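Local coordinates for protein tryptophan halogenase superfamily (Brevundimonas sp. BAL3, PDB 6FRL) that is a flavin-dependent halogenase that prefers bromination over chlorination, probably acting on aromatic substrates, at residues B[8-16]-B[368-376]. Numbering follows the deposited sequence.
Sequences DPRIRSVVI and LFPDRRFAQ
Arg12 and Arg372 illustrate how two like-charged side chains can pack together: their guanidinium groups lie flat on each other, centres 3.5 Å apart and planes 6° apart. Asp218, in a salt bridge with Arg12 NE and touching Arg372, probably offsets the repulsion. Both chains bend at chi3 (-64° in Arg12, 55° in Arg372), bringing the guanidinium of Arg372 over the face of Arg12. Replacing Arg372 with an alanine would probably leave that face of the Arg12 guanidinium without its stacking partner.

Backbone polar groups join the segments directly and through water. Arg372 N donates to Pro9 O (3.0 Å), while a water accepts from Ile11 N and donates to Pro370 O. Asp371 OD1 receives Arg373 N in an Asx turn, and its OD2 forms a salt bridge with Arg373 NH1, whose guanidinium edge meets the Pro9 ring.

Apolar contact centres on Ile11, with CG1 against Phe369 CE2 (3.8 Å) and CD1 against Phe374 CZ (3.9 Å). Together these contacts fasten loop 368-375, with its type I turn at Asp371 to Phe374, between helices 354-367 and 376-402, to the lead-in of strand 13-17, which probably opens the Rossmann-type, flavin-binding fold of this family.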
loop_
_atom_site.group_PDB
_atom_site.type_symbol
_atom_site.label_atom_id
_atom_site.label_comp_id
_atom_site.label_asym_id
_atom_site.label_seq_id
_atom_site.Cartn_x
_atom_site.Cartn_y
_atom_site.Cartn_z
ATOM N N ASP B 8 -28.828 14.872 18.041
ATOM C CA ASP B 8 -27.398 14.405 17.875
ATOM C C ASP B 8 -27.293 12.903 17.518
ATOM O O ASP B 8 -27.575 12.018 18.363
ATOM C CB ASP B 8 -26.585 14.674 19.141
ATOM C CG ASP B 8 -25.106 14.921 18.859
ATOM O OD1 ASP B 8 -24.554 14.448 17.849
ATOM O OD2 ASP B 8 -24.472 15.625 19.666
ATOM N N PRO B 9 -26.867 12.599 16.270
ATOM C CA PRO B 9 -26.845 11.181 15.878
ATOM C C PRO B 9 -25.738 10.324 16.568
ATOM O O PRO B 9 -25.807 9.126 16.522
ATOM C CB PRO B 9 -26.680 11.235 14.359
ATOM C CG PRO B 9 -26.182 12.610 14.051
ATOM C CD PRO B 9 -26.186 13.449 15.277
ATOM N N ARG B 10 -24.718 10.956 17.146
ATOM C CA ARG B 10 -23.782 10.386 18.133
ATOM C C ARG B 10 -24.160 9.031 18.782
ATOM O O ARG B 10 -25.230 8.898 19.391
ATOM C CB ARG B 10 -23.601 11.437 19.264
ATOM C CG ARG B 10 -22.300 11.364 20.040
ATOM C CD ARG B 10 -22.277 12.333 21.243
ATOM N NE ARG B 10 -22.174 13.756 20.892
ATOM C CZ ARG B 10 -21.108 14.341 20.333
ATOM N NH1 ARG B 10 -20.010 13.644 20.029
ATOM N NH2 ARG B 10 -21.132 15.647 20.062
ATOM N N ILE B 11 -23.267 8.040 18.665
ATOM C CA ILE B 11 -23.366 6.791 19.472
ATOM C C ILE B 11 -23.198 7.151 20.971
ATOM O O ILE B 11 -22.219 7.810 21.360
ATOM C CB ILE B 11 -22.282 5.719 19.084
ATOM C CG1 ILE B 11 -22.370 5.299 17.605
ATOM C CG2 ILE B 11 -22.376 4.477 19.967
ATOM C CD1 ILE B 11 -23.579 4.470 17.246
ATOM N N ARG B 12 -24.148 6.736 21.794
ATOM C CA ARG B 12 -24.122 7.024 23.243
ATOM C C ARG B 12 -23.632 5.862 24.108
ATOM O O ARG B 12 -23.311 6.054 25.269
ATOM C CB ARG B 12 -25.539 7.429 23.710
ATOM C CG ARG B 12 -26.137 8.616 22.943
ATOM C CD ARG B 12 -27.640 8.639 23.028
ATOM N NE ARG B 12 -28.264 7.468 22.398
ATOM C CZ ARG B 12 -29.576 7.228 22.366
ATOM N NH1 ARG B 12 -30.450 8.091 22.908
ATOM N NH2 ARG B 12 -30.033 6.128 21.781
ATOM N N SER B 13 -23.618 4.656 23.561
ATOM C CA SER B 13 -23.348 3.480 24.354
ATOM C C SER B 13 -22.857 2.322 23.476
ATOM O O SER B 13 -23.256 2.209 22.293
ATOM C CB SER B 13 -24.602 3.058 25.105
ATOM O OG SER B 13 -25.698 2.807 24.215
ATOM N N VAL B 14 -21.995 1.482 24.059
ATOM C CA VAL B 14 -21.412 0.343 23.366
ATOM C C VAL B 14 -21.491 -0.860 24.287
ATOM O O VAL B 14 -21.061 -0.793 25.464
ATOM C CB VAL B 14 -19.940 0.572 22.973
ATOM C CG1 VAL B 14 -19.358 -0.683 22.285
ATOM C CG2 VAL B 14 -19.816 1.804 22.084
ATOM N N VAL B 15 -22.020 -1.955 23.755
ATOM C CA VAL B 15 -22.178 -3.166 24.537
ATOM C C VAL B 15 -21.366 -4.271 23.884
ATOM O O VAL B 15 -21.614 -4.628 22.737
ATOM C CB VAL B 15 -23.668 -3.607 24.637
ATOM C CG1 VAL B 15 -23.806 -4.895 25.466
ATOM C CG2 VAL B 15 -24.522 -2.486 25.228
ATOM N N ILE B 16 -20.429 -4.827 24.631
ATOM C CA ILE B 16 -19.521 -5.808 24.107
ATOM C C ILE B 16 -20.008 -7.123 24.671
ATOM O O ILE B 16 -20.016 -7.308 25.895
ATOM C CB ILE B 16 -18.062 -5.497 24.564
ATOM C CG1 ILE B 16 -17.595 -4.172 23.974
ATOM C CG2 ILE B 16 -17.109 -6.600 24.147
ATOM C CD1 ILE B 16 -16.336 -3.647 24.581
ATOM N N LEU B 368 -13.426 3.669 11.114
ATOM C CA LEU B 368 -14.749 3.762 10.497
ATOM C C LEU B 368 -15.854 3.842 11.539
ATOM O O LEU B 368 -16.996 3.514 11.222
ATOM C CB LEU B 368 -14.994 2.565 9.547
ATOM C CG LEU B 368 -14.001 2.378 8.396
ATOM C CD1 LEU B 368 -14.137 1.011 7.737
ATOM C CD2 LEU B 368 -14.164 3.469 7.349
ATOM N N PHE B 369 -15.553 4.299 12.761
ATOM C CA PHE B 369 -16.583 4.371 13.835
ATOM C C PHE B 369 -17.839 5.086 13.361
ATOM O O PHE B 369 -17.751 6.162 12.780
ATOM C CB PHE B 369 -16.087 5.025 15.143
ATOM C CG PHE B 369 -16.857 4.585 16.371
ATOM C CD1 PHE B 369 -16.541 3.405 17.006
ATOM C CD2 PHE B 369 -17.889 5.360 16.889
ATOM C CE1 PHE B 369 -17.235 2.987 18.132
ATOM C CE2 PHE B 369 -18.594 4.954 18.004
ATOM C CZ PHE B 369 -18.283 3.764 18.627
ATOM N N PRO B 370 -18.992 4.471 13.573
ATOM C CA PRO B 370 -20.208 5.013 12.996
ATOM C C PRO B 370 -20.942 5.996 13.920
ATOM O O PRO B 370 -20.554 6.179 15.074
ATOM C CB PRO B 370 -21.069 3.747 12.841
ATOM C CG PRO B 370 -20.743 2.963 14.078
ATOM C CD PRO B 370 -19.265 3.238 14.349
ATOM N N ASP B 371 -21.992 6.614 13.377
ATOM C CA ASP B 371 -23.072 7.192 14.154
ATOM C C ASP B 371 -24.359 6.317 14.026
ATOM O O ASP B 371 -24.344 5.216 13.425
ATOM C CB ASP B 371 -23.297 8.671 13.805
ATOM C CG ASP B 371 -23.921 8.891 12.437
ATOM O OD1 ASP B 371 -24.540 7.959 11.822
ATOM O OD2 ASP B 371 -23.761 10.027 11.969
ATOM N N ARG B 372 -25.455 6.797 14.625
ATOM C CA ARG B 372 -26.666 6.008 14.790
ATOM C C ARG B 372 -27.467 5.807 13.526
ATOM O O ARG B 372 -28.387 4.989 13.545
ATOM C CB ARG B 372 -27.545 6.597 15.881
ATOM C CG ARG B 372 -26.954 6.392 17.277
ATOM C CD ARG B 372 -27.648 7.252 18.305
ATOM N NE ARG B 372 -29.073 7.031 18.293
ATOM C CZ ARG B 372 -29.967 7.801 18.909
ATOM N NH1 ARG B 372 -29.594 8.852 19.612
ATOM N NH2 ARG B 372 -31.259 7.510 18.827
ATOM N N ARG B 373 -27.116 6.538 12.464
ATOM C CA ARG B 373 -27.652 6.302 11.120
ATOM C C ARG B 373 -27.048 5.083 10.430
ATOM O O ARG B 373 -27.632 4.590 9.462
ATOM C CB ARG B 373 -27.447 7.527 10.197
ATOM C CG ARG B 373 -28.078 8.815 10.701
ATOM C CD ARG B 373 -28.124 9.882 9.604
ATOM N NE ARG B 373 -26.844 10.141 8.932
ATOM C CZ ARG B 373 -25.783 10.758 9.472
ATOM N NH1 ARG B 373 -25.788 11.159 10.739
ATOM N NH2 ARG B 373 -24.680 10.947 8.741
ATOM N N PHE B 374 -25.873 4.627 10.884
ATOM C CA PHE B 374 -25.214 3.434 10.340
ATOM C C PHE B 374 -25.197 3.431 8.800
ATOM O O PHE B 374 -25.677 2.491 8.124
ATOM C CB PHE B 374 -25.839 2.158 10.945
ATOM C CG PHE B 374 -25.405 1.887 12.358
ATOM C CD1 PHE B 374 -26.112 2.437 13.441
ATOM C CD2 PHE B 374 -24.266 1.111 12.619
ATOM C CE1 PHE B 374 -25.702 2.210 14.754
ATOM C CE2 PHE B 374 -23.846 0.879 13.930
ATOM C CZ PHE B 374 -24.568 1.445 15.002
ATOM N N ALA B 375 -24.625 4.508 8.264
ATOM C CA ALA B 375 -24.518 4.724 6.829
ATOM C C ALA B 375 -23.914 3.511 6.105
ATOM O O ALA B 375 -22.855 2.992 6.484
ATOM C CB ALA B 375 -23.706 5.955 6.566
ATOM N N GLN B 376 -24.609 3.067 5.064
ATOM C CA GLN B 376 -24.294 1.827 4.354
ATOM C C GLN B 376 -22.875 1.784 3.799
ATOM O O GLN B 376 -22.259 0.724 3.851
ATOM C CB GLN B 376 -25.333 1.535 3.226
ATOM C CG GLN B 376 -25.291 0.121 2.619
ATOM C CD GLN B 376 -25.411 -1.008 3.630
ATOM O OE1 GLN B 376 -26.361 -1.055 4.357
ATOM N NE2 GLN B 376 -24.451 -1.916 3.666
HETATM O O HOH W 1 -21.105 8.374 16.963
#